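Cif-like 1 (Burkholderia cenocepacia, PDB 7JQY) probably hydrolyses epoxides, as a Cif-like enzyme of the alpha/beta hydrolase fold that assembles into an octamer. Local coordinates at residues A129-Y132 against A133-P137; V148-P151 against G152-I155; A20-E23 against R24-R28; T60-T63 against W64-V67. The protein carries 1 engineered substitution. All blocks are in the same frame, centred on the assembly; numbering follows the deposited sequence.

In the fold
The four contacts lie within one alpha/beta hydrolase fold. Interaction 1 is on helix 124-135, which follows the probable nucleophile elbow carrying the engineered Ser-123. Ala-129 touches the elbow residues. Interaction 2 lies beyond the next strand, at the start of helix 154-161. Its centre is about 15 Å from that of interaction 1, and their nearest atoms are about 4 Å apart. Interaction 4 lies across the centre of the chain from both, and its Trp-64 comes near the elbow without touching it. Interactions 3 and 4 touch each other: Phe-22 CZ packs 3.6 Å from Trp-61 CZ3. Interaction 3 also borders a second subunit.

Interaction 1: residues A129-Y132 against A133-P137; sequences AYAY and AAQWP
Tyr-132 and Trp-136 meet one turn apart at the C-terminal end of helix 124-135. They form an offset edge-to-face pair, with the edge of the indole turned toward the phenol face. The planes stand at 84° and the centroids of the phenol ring and the six-membered ring of Trp-136 are 5.6 Å apart. The closest atoms of the two rings are Tyr-132 CD1 and Trp-136 CE3, at 3.7 Å. CB of Gln-135 lies against one face of the indole, toward its rim.

Gln-135 makes the main polar contact. Its CG is anti to its carbonyl carbon (chi1 -82°), and the side chain then runs back along the helix. This brings NE2 2.9 Å from Ala-131 O. The same oxygen also accepts from Gln-135 N at 3.1 Å. The two donors reach it from opposite faces of the carbonyl plane, so one residue grips this oxygen twice. Ala-134 CB lies over one face of the Tyr-130 ring, 4.3 Å from CZ.

The backbone fixes these positions. Ala-134 N bonds to Tyr-130 O at 2.8 Å. Trp-136 N still bonds to Tyr-132 O at 3.0 Å, although Trp-136 is the first residue to leave helical backbone angles.

Helix 124-135 is the crossover of a beta-alpha-beta unit between strands 117-122 and 140-146. Tyr-132 packs on Ile-140 and on helix 98-111, where Arg-106 makes a cation-pi contact with Trp-136. On another side, Tyr-130 meets Phe-238 of helix 231-241 edge-to-face.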
ATOM      1  N   ALA B 129       9.768  17.994  34.732  1.00 40.54           N
ATOM      2  CA  ALA B 129       9.340  18.677  35.948  1.00 42.23           C
ATOM      3  C   ALA B 129      10.413  18.610  37.029  1.00 47.60           C
ATOM      4  O   ALA B 129      10.648  19.593  37.742  1.00 48.87           O
ATOM      5  CB  ALA B 129       8.026  18.086  36.460  1.00 40.48           C
ATOM      6  N   TYR B 130      11.084  17.461  37.162  1.00 45.13           N
ATOM      7  CA  TYR B 130      12.158  17.361  38.144  1.00 49.81           C
ATOM      8  C   TYR B 130      13.323  18.270  37.777  1.00 49.03           C
ATOM      9  O   TYR B 130      13.855  18.988  38.632  1.00 50.70           O
ATOM     10  CB  TYR B 130      12.640  15.912  38.273  1.00 48.14           C
ATOM     11  CG  TYR B 130      13.927  15.814  39.061  1.00 51.13           C
ATOM     12  CD1 TYR B 130      13.940  16.037  40.434  1.00 53.41           C
ATOM     13  CD2 TYR B 130      15.134  15.531  38.432  1.00 52.03           C
ATOM     14  CE1 TYR B 130      15.118  15.962  41.161  1.00 53.67           C
ATOM     15  CE2 TYR B 130      16.312  15.460  39.145  1.00 53.95           C
ATOM     16  CZ  TYR B 130      16.299  15.676  40.510  1.00 56.73           C
ATOM     17  OH  TYR B 130      17.473  15.607  41.221  1.00 56.22           O
ATOM     18  N   ALA B 131      13.725  18.259  36.502  1.00 49.48           N
ATOM     19  CA  ALA B 131      14.809  19.127  36.049  1.00 52.32           C
ATOM     20  C   ALA B 131      14.454  20.595  36.220  1.00 48.64           C
ATOM     21  O   ALA B 131      15.338  21.420  36.462  1.00 52.63           O
ATOM     22  CB  ALA B 131      15.154  18.829  34.590  1.00 46.90           C
ATOM     23  N   TYR B 132      13.171  20.933  36.114  1.00 48.39           N
ATOM     24  CA  TYR B 132      12.736  22.293  36.409  1.00 50.04           C
ATOM     25  C   TYR B 132      13.000  22.631  37.869  1.00 53.48           C
ATOM     26  O   TYR B 132      13.613  23.661  38.179  1.00 52.29           O
ATOM     27  CB  TYR B 132      11.245  22.436  36.078  1.00 50.97           C
ATOM     28  CG  TYR B 132      10.720  23.857  35.897  1.00 51.75           C
ATOM     29  CD1 TYR B 132      11.195  24.919  36.671  1.00 53.36           C
ATOM     30  CD2 TYR B 132       9.728  24.127  34.961  1.00 50.88           C
ATOM     31  CE1 TYR B 132      10.706  26.207  36.504  1.00 51.29           C
ATOM     32  CE2 TYR B 132       9.234  25.407  34.790  1.00 52.29           C
ATOM     33  CZ  TYR B 132       9.726  26.441  35.560  1.00 51.95           C
ATOM     34  OH  TYR B 132       9.218  27.707  35.382  1.00 54.52           O
ATOM     35  N   ALA B 133      12.580  21.749  38.785  1.00 53.59           N
ATOM     36  CA  ALA B 133      12.772  22.008  40.207  1.00 52.86           C
ATOM     37  C   ALA B 133      14.244  21.981  40.593  1.00 53.19           C
ATOM     38  O   ALA B 133      14.662  22.732  41.479  1.00 54.45           O
ATOM     39  CB  ALA B 133      11.990  20.994  41.039  1.00 53.09           C
ATOM     40  N   ALA B 134      15.047  21.149  39.928  1.00 53.58           N
ATOM     41  CA  ALA B 134      16.459  21.069  40.285  1.00 55.09           C
ATOM     42  C   ALA B 134      17.207  22.323  39.852  1.00 57.85           C
ATOM     43  O   ALA B 134      18.107  22.788  40.562  1.00 59.17           O
ATOM     44  CB  ALA B 134      17.096  19.828  39.661  1.00 54.20           C
ATOM     45  N   GLN B 135      16.843  22.890  38.697  1.00 54.21           N
ATOM     46  CA  GLN B 135      17.549  24.055  38.171  1.00 55.71           C
ATOM     47  C   GLN B 135      17.059  25.373  38.764  1.00 55.22           C
ATOM     48  O   GLN B 135      17.849  26.314  38.889  1.00 58.94           O
ATOM     49  CB  GLN B 135      17.433  24.096  36.647  1.00 52.37           C
ATOM     50  CG  GLN B 135      18.440  23.210  35.937  1.00 51.14           C
ATOM     51  CD  GLN B 135      18.062  22.946  34.499  1.00 52.56           C
ATOM     52  OE1 GLN B 135      18.880  23.103  33.586  1.00 55.64           O
ATOM     53  NE2 GLN B 135      16.817  22.538  34.284  1.00 51.03           N
ATOM     54  N   TRP B 136      15.777  25.482  39.106  1.00 55.72           N
ATOM     55  CA  TRP B 136      15.215  26.718  39.655  1.00 56.65           C
ATOM     56  C   TRP B 136      14.329  26.378  40.844  1.00 58.29           C
ATOM     57  O   TRP B 136      13.110  26.581  40.816  1.00 60.30           O
ATOM     58  CB  TRP B 136      14.452  27.493  38.574  1.00 57.02           C
ATOM     59  CG  TRP B 136      15.311  27.729  37.369  1.00 54.65           C
ATOM     60  CD1 TRP B 136      16.264  28.692  37.222  1.00 56.50           C
ATOM     61  CD2 TRP B 136      15.330  26.959  36.157  1.00 55.55           C
ATOM     62  NE1 TRP B 136      16.870  28.578  35.995  1.00 56.09           N
ATOM     63  CE2 TRP B 136      16.315  27.523  35.321  1.00 56.34           C
ATOM     64  CE3 TRP B 136      14.599  25.860  35.692  1.00 52.43           C
ATOM     65  CZ2 TRP B 136      16.591  27.022  34.050  1.00 54.80           C
ATOM     66  CZ3 TRP B 136      14.883  25.361  34.434  1.00 51.13           C
ATOM     67  CH2 TRP B 136      15.870  25.943  33.629  1.00 53.62           C
ATOM     68  N   PRO B 137      14.928  25.895  41.937  1.00 59.77           N
ATOM     69  CA  PRO B 137      14.119  25.406  43.069  1.00 56.72           C
ATOM     70  C   PRO B 137      13.251  26.467  43.727  1.00 61.36           C
ATOM     71  O   PRO B 137      12.169  26.141  44.232  1.00 61.28           O
ATOM     72  CB  PRO B 137      15.172  24.864  44.047  1.00 60.89           C
ATOM     73  CG  PRO B 137      16.472  24.830  43.286  1.00 62.72           C
ATOM     74  CD  PRO B 137      16.374  25.850  42.215  1.00 56.81           C
TER

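Interaction 2: residues V148-P151 against G152-I155; sequences VPVP and GTRI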
ATOM      1  N   VAL B 148       6.079   7.301  36.913  1.00 40.15           N
ATOM      2  CA  VAL B 148       7.335   6.837  36.320  1.00 41.65           C
ATOM      3  C   VAL B 148       8.524   7.325  37.143  1.00 45.60           C
ATOM      4  O   VAL B 148       8.511   8.470  37.624  1.00 44.31           O
ATOM      5  CB  VAL B 148       7.445   7.317  34.858  1.00 43.53           C
ATOM      6  CG1 VAL B 148       8.771   6.904  34.214  1.00 43.81           C
ATOM      7  CG2 VAL B 148       6.277   6.793  34.043  1.00 41.01           C
ATOM      8  N   PRO B 149       9.555   6.505  37.351  1.00 45.44           N
ATOM      9  CA  PRO B 149      10.788   7.007  37.972  1.00 46.13           C
ATOM     10  C   PRO B 149      11.621   7.821  36.992  1.00 48.55           C
ATOM     11  O   PRO B 149      11.582   7.604  35.779  1.00 48.90           O
ATOM     12  CB  PRO B 149      11.527   5.726  38.363  1.00 44.16           C
ATOM     13  CG  PRO B 149      11.061   4.724  37.325  1.00 48.85           C
ATOM     14  CD  PRO B 149       9.612   5.052  37.090  1.00 44.09           C
ATOM     15  N   VAL B 150      12.417   8.740  37.536  1.00 46.07           N
ATOM     16  CA  VAL B 150      13.240   9.605  36.689  1.00 49.24           C
ATOM     17  C   VAL B 150      14.636   9.007  36.581  1.00 50.18           C
ATOM     18  O   VAL B 150      15.047   8.231  37.458  1.00 49.92           O
ATOM     19  CB  VAL B 150      13.284  11.056  37.203  1.00 45.84           C
ATOM     20  CG1 VAL B 150      11.884  11.574  37.477  1.00 46.89           C
ATOM     21  CG2 VAL B 150      14.159  11.187  38.429  1.00 50.25           C
ATOM     22  N   PRO B 151      15.380   9.296  35.517  1.00 50.78           N
ATOM     23  CA  PRO B 151      16.740   8.763  35.405  1.00 51.54           C
ATOM     24  C   PRO B 151      17.625   9.207  36.564  1.00 54.50           C
ATOM     25  O   PRO B 151      17.433  10.271  37.156  1.00 52.67           O
ATOM     26  CB  PRO B 151      17.241   9.332  34.075  1.00 47.90           C
ATOM     27  CG  PRO B 151      15.984   9.656  33.296  1.00 50.17           C
ATOM     28  CD  PRO B 151      14.967  10.053  34.318  1.00 47.37           C
ATOM     29  N   GLY B 152      18.609   8.363  36.885  1.00 55.14           N
ATOM     30  CA  GLY B 152      19.545   8.606  37.953  1.00 54.64           C
ATOM     31  C   GLY B 152      19.180   7.946  39.267  1.00 58.16           C
ATOM     32  O   GLY B 152      20.072   7.677  40.079  1.00 60.42           O
ATOM     33  N   THR B 153      17.898   7.677  39.497  1.00 57.29           N
ATOM     34  CA  THR B 153      17.514   7.025  40.735  1.00 54.39           C
ATOM     35  C   THR B 153      17.835   5.533  40.659  1.00 52.96           C
ATOM     36  O   THR B 153      18.032   4.972  39.581  1.00 52.23           O
ATOM     37  CB  THR B 153      16.023   7.248  41.021  1.00 52.09           C
ATOM     38  OG1 THR B 153      15.225   6.633  39.997  1.00 48.63           O
ATOM     39  CG2 THR B 153      15.720   8.733  41.076  1.00 53.99           C
ATOM     40  N   ARG B 154      17.864   4.875  41.823  1.00 56.74           N
ATOM     41  CA  ARG B 154      18.159   3.446  41.787  1.00 55.42           C
ATOM     42  C   ARG B 154      16.949   2.656  41.321  1.00 50.73           C
ATOM     43  O   ARG B 154      17.110   1.616  40.676  1.00 50.73           O
ATOM     44  CB  ARG B 154      18.659   2.936  43.140  1.00 63.06           C
ATOM     45  CG  ARG B 154      17.968   3.484  44.366  1.00 66.07           C
ATOM     46  CD  ARG B 154      18.912   3.403  45.556  1.00 72.63           C
ATOM     47  NE  ARG B 154      18.209   3.106  46.798  1.00 77.95           N
ATOM     48  CZ  ARG B 154      17.953   1.876  47.233  1.00 85.46           C
ATOM     49  NH1 ARG B 154      17.311   1.696  48.381  1.00 88.64           N
ATOM     50  NH2 ARG B 154      18.334   0.824  46.519  1.00 84.96           N
ATOM     51  N   ILE B 155      15.741   3.182  41.535  1.00 52.96           N
ATOM     52  CA  ILE B 155      14.569   2.566  40.925  1.00 52.78           C
ATOM     53  C   ILE B 155      14.722   2.561  39.411  1.00 51.38           C
ATOM     54  O   ILE B 155      14.398   1.573  38.740  1.00 50.02           O
ATOM     55  CB  ILE B 155      13.287   3.307  41.351  1.00 48.10           C
ATOM     56  CG1 ILE B 155      13.176   3.371  42.873  1.00 51.18           C
ATOM     57  CG2 ILE B 155      12.059   2.651  40.745  1.00 45.30           C
ATOM     58  CD1 ILE B 155      12.866   2.022  43.535  1.00 47.38           C
TER
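Val-150 and Thr-153 are the two ends of a type II beta turn that leads into helix 154-161. Pro-151 and Gly-152 are its corner residues. Gly-152 has a positive phi of 96°, and a CB there would run into the carbonyl oxygen of Pro-151. The absence of a side chain lets the chain reverse at this point.

The buried part of the turn is tightly packed. The CG2 methyls of Val-150 and Thr-153 meet at 3.9 Å, and the two side chains cross at about a right angle. Met-266 of helix 262-268 touches both residues, as well as Pro-149 and Ile-155. Val-150 and Pro-151 also pack on Phe-238 of helix 231-241. Thr-153 is buried, and its hydroxyl is satisfied twice. It donates to Val-150 O within the turn, and it accepts from the backbone N of Trp-156. Thr-153 is therefore the N-cap of the helix, and one oxygen joins the turn to the helix start.

Pro-149 and Ile-155 are less buried, each partly exposed. Ile-155 CG2, anti to its backbone N, meets the proline ring at CB (3.9 Å) and CG (4.1 Å), while the other branch leads away. The solvent side belongs to Arg-154, which is exposed and points away from the turn. Its side chain has a long, weak ion pair with Glu-158 one turn on. The backbone N of Arg-154 is hydrogen-bonded to Glu-269 OE2.

The torsion of Thr-153 (chi1 64°) sets OG1 between the backbone N and the carbonyl carbon, 3.0 Å from Val-150 O and nearly in line with that C=O bond.

Interaction 3: residues A20-E23 against R24-R28; sequences AGFE and RRFSR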
ATOM      1  N   ALA B  20     -17.927  17.327  30.020  1.00 42.51           N
ATOM      2  CA  ALA B  20     -18.920  18.335  29.651  1.00 45.69           C
ATOM      3  C   ALA B  20     -18.484  19.729  30.086  1.00 44.74           C
ATOM      4  O   ALA B  20     -17.979  19.916  31.195  1.00 42.60           O
ATOM      5  CB  ALA B  20     -20.269  17.994  30.281  1.00 47.04           C
ATOM      6  N   GLY B  21     -18.645  20.708  29.192  1.00 48.04           N
ATOM      7  CA  GLY B  21     -18.312  22.083  29.496  1.00 47.20           C
ATOM      8  C   GLY B  21     -16.860  22.462  29.296  1.00 47.36           C
ATOM      9  O   GLY B  21     -16.519  23.641  29.456  1.00 50.22           O
ATOM     10  N   PHE B  22     -15.991  21.501  28.981  1.00 43.70           N
ATOM     11  CA  PHE B  22     -14.574  21.808  28.812  1.00 43.51           C
ATOM     12  C   PHE B  22     -14.346  22.854  27.721  1.00 45.55           C
ATOM     13  O   PHE B  22     -13.468  23.714  27.855  1.00 44.02           O
ATOM     14  CB  PHE B  22     -13.812  20.522  28.495  1.00 40.82           C
ATOM     15  CG  PHE B  22     -12.310  20.652  28.582  1.00 41.08           C
ATOM     16  CD1 PHE B  22     -11.588  21.236  27.551  1.00 37.55           C
ATOM     17  CD2 PHE B  22     -11.615  20.154  29.684  1.00 38.07           C
ATOM     18  CE1 PHE B  22     -10.210  21.343  27.621  1.00 37.73           C
ATOM     19  CE2 PHE B  22     -10.241  20.261  29.761  1.00 37.13           C
ATOM     20  CZ  PHE B  22      -9.536  20.859  28.733  1.00 36.23           C
ATOM     21  N   GLU B  23     -15.126  22.794  26.633  1.00 45.30           N
ATOM     22  CA  GLU B  23     -14.871  23.649  25.469  1.00 48.01           C
ATOM     23  C   GLU B  23     -15.011  25.130  25.788  1.00 49.23           C
ATOM     24  O   GLU B  23     -14.263  25.952  25.249  1.00 49.18           O
ATOM     25  CB  GLU B  23     -15.804  23.284  24.316  1.00 48.18           C
ATOM     26  CG  GLU B  23     -15.371  22.066  23.527  1.00 47.55           C
ATOM     27  CD  GLU B  23     -15.908  20.771  24.103  1.00 52.76           C
ATOM     28  OE1 GLU B  23     -16.455  20.787  25.233  1.00 55.00           O
ATOM     29  OE2 GLU B  23     -15.804  19.735  23.415  1.00 54.57           O
ATOM     30  N   ARG B  24     -15.960  25.490  26.646  1.00 51.21           N
ATOM     31  CA  ARG B  24     -16.235  26.884  26.952  1.00 54.78           C
ATOM     32  C   ARG B  24     -15.265  27.430  27.977  1.00 53.65           C
ATOM     33  O   ARG B  24     -15.193  28.646  28.167  1.00 50.14           O
ATOM     34  CB  ARG B  24     -17.674  27.036  27.465  1.00 55.62           C
ATOM     35  CG  ARG B  24     -18.679  26.759  26.401  1.00 63.67           C
ATOM     36  CD  ARG B  24     -18.858  28.003  25.559  1.00 71.86           C
ATOM     37  NE  ARG B  24     -19.013  27.709  24.136  1.00 78.09           N
ATOM     38  CZ  ARG B  24     -18.021  27.678  23.247  1.00 77.73           C
ATOM     39  NH1 ARG B  24     -16.766  27.918  23.614  1.00 75.19           N
ATOM     40  NH2 ARG B  24     -18.294  27.408  21.976  1.00 80.81           N
ATOM     41  N   ARG B  25     -14.515  26.554  28.639  1.00 48.62           N
ATOM     42  CA  ARG B  25     -13.607  27.003  29.695  1.00 47.43           C
ATOM     43  C   ARG B  25     -12.101  27.003  29.413  1.00 48.10           C
ATOM     44  O   ARG B  25     -11.347  27.643  30.147  1.00 46.72           O
ATOM     45  CB  ARG B  25     -13.879  26.223  30.986  1.00 53.78           C
ATOM     46  CG  ARG B  25     -15.232  26.514  31.614  1.00 57.97           C
ATOM     47  CD  ARG B  25     -15.424  25.721  32.897  1.00 66.18           C
ATOM     48  NE  ARG B  25     -14.339  25.948  33.847  1.00 71.80           N
ATOM     49  CZ  ARG B  25     -14.332  26.918  34.756  1.00 71.97           C
ATOM     50  NH1 ARG B  25     -13.301  27.049  35.580  1.00 68.07           N
ATOM     51  NH2 ARG B  25     -15.355  27.757  34.842  1.00 68.29           N
ATOM     52  N   PHE B  26     -11.647  26.307  28.377  1.00 46.65           N
ATOM     53  CA  PHE B  26     -10.220  26.283  28.124  1.00 41.41           C
ATOM     54  C   PHE B  26      -9.979  26.774  26.714  1.00 43.96           C
ATOM     55  O   PHE B  26     -10.888  26.782  25.884  1.00 44.55           O
ATOM     56  CB  PHE B  26      -9.648  24.876  28.352  1.00 40.31           C
ATOM     57  CG  PHE B  26      -9.758  24.428  29.779  1.00 40.30           C
ATOM     58  CD1 PHE B  26      -8.722  24.654  30.672  1.00 42.99           C
ATOM     59  CD2 PHE B  26     -10.897  23.797  30.235  1.00 40.67           C
ATOM     60  CE1 PHE B  26      -8.818  24.251  31.986  1.00 42.77           C
ATOM     61  CE2 PHE B  26     -11.001  23.393  31.553  1.00 40.59           C
ATOM     62  CZ  PHE B  26      -9.963  23.621  32.428  1.00 39.85           C
ATOM     63  N   SER B  27      -8.741  27.175  26.449  1.00 43.07           N
ATOM     64  CA  SER B  27      -8.392  27.774  25.177  1.00 41.90           C
ATOM     65  C   SER B  27      -7.059  27.213  24.727  1.00 40.75           C
ATOM     66  O   SER B  27      -6.169  26.960  25.541  1.00 41.51           O
ATOM     67  CB  SER B  27      -8.299  29.306  25.270  1.00 43.68           C
ATOM     68  OG  SER B  27      -9.519  29.845  25.730  1.00 46.24           O
ATOM     69  N   ARG B  28      -6.913  27.068  23.418  1.00 39.88           N
ATOM     70  CA  ARG B  28      -5.652  26.653  22.829  1.00 37.69           C
ATOM     71  C   ARG B  28      -4.843  27.899  22.523  1.00 40.39           C
ATOM     72  O   ARG B  28      -5.360  28.852  21.932  1.00 44.20           O
ATOM     73  CB  ARG B  28      -5.876  25.826  21.558  1.00 34.75           C
ATOM     74  CG  ARG B  28      -6.739  24.585  21.767  1.00 37.76           C
ATOM     75  CD  ARG B  28      -6.839  23.788  20.492  1.00 33.25           C
ATOM     76  NE  ARG B  28      -5.583  23.864  19.765  1.00 34.81           N
ATOM     77  CZ  ARG B  28      -5.445  23.586  18.476  1.00 35.57           C
ATOM     78  NH1 ARG B  28      -6.495  23.204  17.762  1.00 38.20           N
ATOM     79  NH2 ARG B  28      -4.258  23.697  17.901  1.00 32.99           N
TER
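Phe-22 and Phe-26 form an offset stack. The ring centroids are 4.2 Å apart and the planes are inclined by 21°. CD2 of Phe-26 sits over the centre of the Phe-22 ring, and its closest approach is 3.6 Å to Phe-22 CZ. The side chain of Phe-22 leaves anti to its backbone N (chi1 -168°), which places the ring face against Phe-26. The two side chains cross at about a right angle. Both rings also pack on Met-68 of helix 68-73.

Backbone hydrogen bonds hold the turn that brings the rings together. Phe-22 O accepts from Arg-25 N at 3.1 Å and from Phe-26 N at 3.2 Å. Phe-26 N lies nearly on the line of the carbonyl bond, whereas Arg-25 N stands above the carbonyl plane. Phe-22 O also lies at the edge of the Phe-26 ring, in its plane, 3.5 Å from CD2. A weak bond joins Arg-24 N to Gly-21 O. The stretch is a short, weakly bonded helical turn that leads into strand 26-32, an outermost strand of the central sheet within this chain.

The charged side chains take the exposed side. The aliphatic part of Arg-25 passes Gly-21 O, with CG at 3.8 Å, and its end leads away toward Glu-73. A second subunit also borders the turn: its Gly-12 lies against Arg-24, and its Met-13 packs on Phe-26.

Interaction 4: residues T60-T63 against W64-V67; sequences TWYT and WRHV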
ATOM      1  N   THR B  60      -0.230  13.817  24.999  1.00 28.65           N
ATOM      2  CA  THR B  60      -0.285  15.251  24.782  1.00 30.37           C
ATOM      3  C   THR B  60      -0.940  15.850  26.013  1.00 31.11           C
ATOM      4  O   THR B  60      -1.252  15.134  26.972  1.00 32.49           O
ATOM      5  CB  THR B  60      -1.091  15.609  23.526  1.00 29.73           C
ATOM      6  OG1 THR B  60      -2.440  15.182  23.722  1.00 28.19           O
ATOM      7  CG2 THR B  60      -0.507  14.972  22.271  1.00 25.06           C
ATOM      8  N   TRP B  61      -1.208  17.159  25.958  1.00 31.67           N
ATOM      9  CA  TRP B  61      -1.973  17.816  27.017  1.00 32.27           C
ATOM     10  C   TRP B  61      -3.287  17.098  27.293  1.00 33.08           C
ATOM     11  O   TRP B  61      -3.808  17.155  28.415  1.00 35.14           O
ATOM     12  CB  TRP B  61      -2.252  19.274  26.635  1.00 33.60           C
ATOM     13  CG  TRP B  61      -3.323  19.400  25.590  1.00 33.69           C
ATOM     14  CD1 TRP B  61      -3.143  19.486  24.237  1.00 31.53           C
ATOM     15  CD2 TRP B  61      -4.744  19.420  25.807  1.00 36.17           C
ATOM     16  NE1 TRP B  61      -4.360  19.556  23.603  1.00 33.57           N
ATOM     17  CE2 TRP B  61      -5.358  19.525  24.542  1.00 33.30           C
ATOM     18  CE3 TRP B  61      -5.554  19.363  26.949  1.00 33.22           C
ATOM     19  CZ2 TRP B  61      -6.741  19.574  24.387  1.00 31.71           C
ATOM     20  CZ3 TRP B  61      -6.933  19.418  26.789  1.00 33.96           C
ATOM     21  CH2 TRP B  61      -7.509  19.516  25.518  1.00 33.51           C
ATOM     22  N   TYR B  62      -3.843  16.426  26.279  1.00 32.19           N
ATOM     23  CA  TYR B  62      -5.171  15.829  26.378  1.00 30.89           C
ATOM     24  C   TYR B  62      -5.278  14.833  27.530  1.00 32.56           C
ATOM     25  O   TYR B  62      -6.394  14.498  27.945  1.00 31.36           O
ATOM     26  CB  TYR B  62      -5.514  15.163  25.039  1.00 29.45           C
ATOM     27  CG  TYR B  62      -6.882  14.500  24.942  1.00 32.93           C
ATOM     28  CD1 TYR B  62      -8.029  15.247  24.693  1.00 33.51           C
ATOM     29  CD2 TYR B  62      -7.018  13.118  25.068  1.00 28.83           C
ATOM     30  CE1 TYR B  62      -9.279  14.635  24.580  1.00 30.29           C
ATOM     31  CE2 TYR B  62      -8.254  12.502  24.953  1.00 30.49           C
ATOM     32  CZ  TYR B  62      -9.384  13.263  24.714  1.00 34.30           C
ATOM     33  OH  TYR B  62     -10.614  12.649  24.606  1.00 32.44           O
ATOM     34  N   THR B  63      -4.150  14.347  28.055  1.00 31.71           N
ATOM     35  CA  THR B  63      -4.221  13.386  29.147  1.00 34.02           C
ATOM     36  C   THR B  63      -4.727  14.009  30.445  1.00 33.11           C
ATOM     37  O   THR B  63      -5.222  13.280  31.309  1.00 35.22           O
ATOM     38  CB  THR B  63      -2.857  12.713  29.357  1.00 34.61           C
ATOM     39  OG1 THR B  63      -3.037  11.527  30.133  1.00 33.58           O
ATOM     40  CG2 THR B  63      -1.876  13.625  30.071  1.00 33.02           C
ATOM     41  N   TRP B  64      -4.666  15.330  30.582  1.00 34.57           N
ATOM     42  CA  TRP B  64      -5.115  16.039  31.773  1.00 35.70           C
ATOM     43  C   TRP B  64      -6.565  16.488  31.680  1.00 36.47           C
ATOM     44  O   TRP B  64      -7.000  17.300  32.502  1.00 35.62           O
ATOM     45  CB  TRP B  64      -4.220  17.256  32.034  1.00 37.01           C
ATOM     46  CG  TRP B  64      -2.765  16.903  32.110  1.00 35.49           C
ATOM     47  CD1 TRP B  64      -1.824  17.124  31.162  1.00 37.05           C
ATOM     48  CD2 TRP B  64      -2.098  16.247  33.192  1.00 38.40           C
ATOM     49  NE1 TRP B  64      -0.606  16.662  31.581  1.00 36.00           N
ATOM     50  CE2 TRP B  64      -0.745  16.116  32.828  1.00 37.54           C
ATOM     51  CE3 TRP B  64      -2.513  15.757  34.438  1.00 39.08           C
ATOM     52  CZ2 TRP B  64       0.202  15.512  33.661  1.00 38.39           C
ATOM     53  CZ3 TRP B  64      -1.566  15.157  35.270  1.00 36.53           C
ATOM     54  CH2 TRP B  64      -0.231  15.039  34.875  1.00 38.57           C
ATOM     55  N   ARG B  65      -7.316  15.975  30.701  1.00 35.61           N
ATOM     56  CA  ARG B  65      -8.644  16.508  30.411  1.00 35.24           C
ATOM     57  C   ARG B  65      -9.595  16.399  31.596  1.00 40.60           C
ATOM     58  O   ARG B  65     -10.469  17.260  31.762  1.00 41.02           O
ATOM     59  CB  ARG B  65      -9.234  15.787  29.206  1.00 35.60           C
ATOM     60  CG  ARG B  65      -9.454  14.312  29.432  1.00 33.57           C
ATOM     61  CD  ARG B  65      -9.614  13.587  28.119  1.00 33.84           C
ATOM     62  NE  ARG B  65      -9.732  12.151  28.323  1.00 33.68           N
ATOM     63  CZ  ARG B  65      -8.699  11.331  28.432  1.00 33.39           C
ATOM     64  NH1 ARG B  65      -7.459  11.812  28.351  1.00 29.14           N
ATOM     65  NH2 ARG B  65      -8.910  10.029  28.627  1.00 30.76           N
ATOM     66  N   HIS B  66      -9.441  15.369  32.432  1.00 36.67           N
ATOM     67  CA  HIS B  66     -10.319  15.173  33.574  1.00 37.49           C
ATOM     68  C   HIS B  66      -9.783  15.804  34.841  1.00 38.21           C
ATOM     69  O   HIS B  66     -10.484  15.800  35.857  1.00 39.12           O
ATOM     70  CB  HIS B  66     -10.542  13.676  33.835  1.00 38.45           C
ATOM     71  CG  HIS B  66     -11.232  12.964  32.716  1.00 39.03           C
ATOM     72  ND1 HIS B  66     -12.506  13.289  32.305  1.00 37.56           N
ATOM     73  CD2 HIS B  66     -10.823  11.948  31.917  1.00 37.98           C
ATOM     74  CE1 HIS B  66     -12.854  12.501  31.302  1.00 37.59           C
ATOM     75  NE2 HIS B  66     -11.851  11.677  31.050  1.00 37.67           N
ATOM     76  N   VAL B  67      -8.581  16.373  34.796  1.00 39.27           N
ATOM     77  CA  VAL B  67      -7.977  17.009  35.955  1.00 37.94           C
ATOM     78  C   VAL B  67      -8.066  18.531  35.880  1.00 41.32           C
ATOM     79  O   VAL B  67      -8.343  19.183  36.886  1.00 42.17           O
ATOM     80  CB  VAL B  67      -6.514  16.537  36.095  1.00 38.32           C
ATOM     81  CG1 VAL B  67      -5.778  17.361  37.138  1.00 40.63           C
ATOM     82  CG2 VAL B  67      -6.471  15.052  36.475  1.00 37.71           C
TER
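Arg-65 and Tyr-62 are brought together by their first torsions. CG of Arg-65 lies between its backbone N and carbonyl carbon (chi1 63°), and the chain then runs extended to NE. The side chain of Tyr-62 leaves anti to its own N (chi1 -179°). Arg-65 is thereby laid over one face of the phenol ring. CD makes a CH-pi contact 3.6 Å from the ring centroid, and CD is 3.4 Å from Tyr-62 CZ. The guanidinium follows over the rim of the ring, with the two planes only 9° apart. Its NH1 donates to Tyr-62 O at 2.9 Å, with the oxygen in the guanidinium plane. Arg-65 N reaches the same oxygen from the opposite face of the carbonyl plane at 3.3 Å.

The backbone here is a 3-10 turn entered through an ST turn, in which Thr-60 OG1 accepts from Tyr-62 N at 3.2 Å. Trp-64 N bonds to Trp-61 O at 3.0 Å. Thr-63 CG2 lies over the five-membered ring of Trp-64, 3.6 Å from NE1, as a second CH-pi contact.

The polar ends are held from outside. Arg-65 NH2 forms a salt bridge with Asp-288, and Tyr-62 OH is hydrogen-bonded to Asp-207. Thr-63 touches His-55, the first residue of an HGWP sequence. This matches the HGxP motif, which in epoxide hydrolases contributes to the oxyanion hole and probably does so here.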